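Local coordinates for protein aldo-keto reductase AKR2E4 (Bombyx mori, PDB 3WCZ) that reduces 3-dehydroecdysone with NADPH as cosubstrate and may help regulate molting in the silkworm, at residues Pro100-Ser105 against Gly150-Ile155. Sequence-based numbering, arbitrary orientation.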
ATOM      1  N   PRO A 100       0.379  21.260   5.511  1.00  9.02           N
ATOM      2  CA  PRO A 100       1.448  21.688   4.608  1.00  9.89           C
ATOM      3  C   PRO A 100       2.197  20.524   3.950  1.00  9.39           C
ATOM      4  O   PRO A 100       2.605  20.646   2.789  1.00  9.42           O
ATOM      5  CB  PRO A 100       2.358  22.522   5.528  1.00 11.08           C
ATOM      6  CG  PRO A 100       1.420  23.072   6.558  1.00 14.28           C
ATOM      7  CD  PRO A 100       0.437  21.957   6.812  1.00 10.19           C
ATOM      8  N   ALA A 101       2.400  19.427   4.672  1.00  8.53           N
ATOM      9  CA  ALA A 101       3.083  18.289   4.059  1.00  8.66           C
ATOM     10  C   ALA A 101       2.242  17.722   2.909  1.00  9.20           C
ATOM     11  O   ALA A 101       2.770  17.333   1.861  1.00  9.34           O
ATOM     12  CB  ALA A 101       3.371  17.206   5.089  1.00  8.68           C
ATOM     13  N   LEU A 102       0.937  17.675   3.112  1.00  8.06           N
ATOM     14  CA  LEU A 102       0.037  17.208   2.048  1.00  7.98           C
ATOM     15  C   LEU A 102       0.063  18.162   0.856  1.00  8.23           C
ATOM     16  O   LEU A 102       0.109  17.728  -0.304  1.00  9.76           O
ATOM     17  CB  LEU A 102      -1.372  17.025   2.564  1.00  8.84           C
ATOM     18  CG  LEU A 102      -2.442  16.665   1.524  1.00  8.65           C
ATOM     19  CD1 LEU A 102      -2.089  15.411   0.749  1.00  8.52           C
ATOM     20  CD2 LEU A 102      -3.763  16.448   2.197  1.00  9.09           C
ATOM     21  N   GLN A 103       0.057  19.466   1.128  1.00  9.13           N
ATOM     22  CA  GLN A 103       0.097  20.434   0.045  1.00  9.70           C
ATOM     23  C   GLN A 103       1.394  20.288  -0.758  1.00 10.38           C
ATOM     24  O   GLN A 103       1.398  20.452  -1.979  1.00 10.81           O
ATOM     25  CB  GLN A 103      -0.026  21.852   0.609  1.00 11.75           C
ATOM     26  CG  GLN A 103      -1.388  22.158   1.211  1.00 12.89           C
ATOM     27  CD  GLN A 103      -1.426  23.495   1.969  1.00 15.00           C
ATOM     28  OE1 GLN A 103      -0.500  23.824   2.698  1.00 17.97           O
ATOM     29  NE2 GLN A 103      -2.503  24.241   1.799  1.00 23.30           N
ATOM     30  N   GLU A 104       2.494  19.976  -0.082  1.00  9.00           N
ATOM     31  CA  GLU A 104       3.748  19.736  -0.765  1.00  9.62           C
ATOM     32  C   GLU A 104       3.651  18.493  -1.655  1.00 10.44           C
ATOM     33  O   GLU A 104       4.091  18.502  -2.818  1.00 10.76           O
ATOM     34  CB  GLU A 104       4.893  19.628   0.252  1.00 11.13           C
ATOM     35  CG  GLU A 104       6.228  19.284  -0.303  1.00 20.11           C
ATOM     36  CD  GLU A 104       7.321  19.387   0.755  1.00 32.97           C
ATOM     37  OE1 GLU A 104       7.163  20.217   1.688  1.00 34.17           O
ATOM     38  OE2 GLU A 104       8.330  18.654   0.651  1.00 38.21           O
ATOM     39  N   SER A 105       3.100  17.398  -1.133  1.00  8.98           N
ATOM     40  CA  SER A 105       2.877  16.208  -1.950  1.00  8.20           C
ATOM     41  C   SER A 105       2.009  16.514  -3.168  1.00 10.02           C
ATOM     42  O   SER A 105       2.310  16.063  -4.284  1.00  9.89           O
ATOM     43  CB  SER A 105       2.229  15.113  -1.110  1.00 10.07           C
ATOM     44  OG  SER A 105       3.167  14.414  -0.335  1.00  9.76           O
ATOM     45  N   GLY A 150     -10.957  19.346   2.428  1.00 11.37           N
ATOM     46  CA  GLY A 150     -11.141  18.835   1.076  1.00 13.28           C
ATOM     47  C   GLY A 150      -9.864  18.413   0.377  1.00 12.84           C
ATOM     48  O   GLY A 150      -9.902  18.027  -0.785  1.00 14.33           O
ATOM     49  N   LEU A 151      -8.727  18.484   1.053  1.00  9.99           N
ATOM     50  CA  LEU A 151      -7.461  18.158   0.393  1.00 10.78           C
ATOM     51  C   LEU A 151      -7.230  16.650   0.288  1.00  9.75           C
ATOM     52  O   LEU A 151      -6.489  16.204  -0.583  1.00  9.96           O
ATOM     53  CB  LEU A 151      -6.292  18.831   1.123  1.00 11.13           C
ATOM     54  CG  LEU A 151      -6.279  20.354   1.101  1.00 11.36           C
ATOM     55  CD1 LEU A 151      -5.210  20.882   2.050  1.00 14.93           C
ATOM     56  CD2 LEU A 151      -6.054  20.844  -0.325  1.00 14.52           C
ATOM     57  N   ALA A 152      -7.818  15.912   1.220  1.00  9.44           N
ATOM     58  CA  ALA A 152      -7.810  14.458   1.217  1.00 10.24           C
ATOM     59  C   ALA A 152      -9.248  13.981   1.284  1.00 10.58           C
ATOM     60  O   ALA A 152      -9.998  14.377   2.178  1.00 10.98           O
ATOM     61  CB  ALA A 152      -7.055  13.932   2.392  1.00  9.48           C
ATOM     62  N   ARG A 153      -9.665  13.131   0.360  1.00  8.85           N
ATOM     63  CA  ARG A 153     -11.034  12.625   0.373  0.53  8.86           C
ATOM     64  C   ARG A 153     -11.228  11.645   1.514  1.00 10.15           C
ATOM     65  O   ARG A 153     -12.265  11.653   2.193  1.00 10.42           O
ATOM     66  CB  ARG A 153     -11.372  11.938  -0.942  0.53  9.87           C
ATOM     67  CG  ARG A 153     -11.375  12.854  -2.139  0.53 14.59           C
ATOM     68  CD  ARG A 153     -12.606  13.735  -2.202  0.53 21.31           C
ATOM     69  NE  ARG A 153     -12.641  14.495  -3.452  0.53 23.02           N
ATOM     70  CZ  ARG A 153     -12.292  15.770  -3.579  0.53 21.66           C
ATOM     71  NH1 ARG A 153     -11.876  16.491  -2.528  0.53 23.53           N
ATOM     72  NH2 ARG A 153     -12.370  16.336  -4.772  0.53 24.11           N
ATOM     73  N   SER A 154     -10.234  10.791   1.721  1.00  8.27           N
ATOM     74  CA  SER A 154     -10.220   9.815   2.814  1.00  8.14           C
ATOM     75  C   SER A 154      -8.873   9.834   3.522  1.00  7.24           C
ATOM     76  O   SER A 154      -7.869  10.198   2.927  1.00  7.12           O
ATOM     77  CB  SER A 154     -10.429   8.389   2.284  1.00  8.38           C
ATOM     78  OG  SER A 154     -11.697   8.250   1.654  1.00  9.64           O
ATOM     79  N   ILE A 155      -8.880   9.412   4.780  1.00  6.34           N
ATOM     80  CA  ILE A 155      -7.688   9.373   5.600  1.00  7.55           C
ATOM     81  C   ILE A 155      -7.535   8.011   6.256  1.00  7.40           C
ATOM     82  O   ILE A 155      -8.505   7.364   6.630  1.00  7.46           O
ATOM     83  CB  ILE A 155      -7.660  10.522   6.666  1.00  7.83           C
ATOM     84  CG1 ILE A 155      -8.935  10.536   7.527  1.00  8.43           C
ATOM     85  CG2 ILE A 155      -7.425  11.854   5.967  1.00  9.28           C
ATOM     86  CD1 ILE A 155      -8.807  11.541   8.665  1.00  9.58           C
TER
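A backbone hydrogen bond with Ile114 of strand 114-119 holds Leu151 in place where its side chain meets Leu102 of helix 95-109; between the two segments themselves the contact is apolar. Leu102 reaches across with its CD2 branch, which comes within 3.6 Å of Leu151 CB, CG standing opposite the backbone N (chi1 174°) and so carrying the branch out from the helix. The same methyl, Leu102 CD2, lies 4.1 Å from Ala152 CB. A branched leucine suits this buried place, because its side chain also packs on Ile114 and Tyr117 of strand 114-119 and on Ala146 of helix 136-148, while the small methyl of Ala152 fits a buried place against both Leu102 and Ile114. Farther out, the aliphatic CG of Gln103 lies 4.1 Å from Leu151 CD1, so an exposed residue contributes its hydrocarbon part and still carries a polar amide suited to water. Before Leu151, Gly150 ends helix 136-148 in a Schellman motif; at its phi of 85° a CB would be jammed against the preceding carbonyl O, so a residue without a side chain suits the place. Helix 95-109 thus flanks the turn into strand 152-158, parallel to strand 114-119, as outer helices pack around the strands of a (beta/alpha)8 TIM barrel.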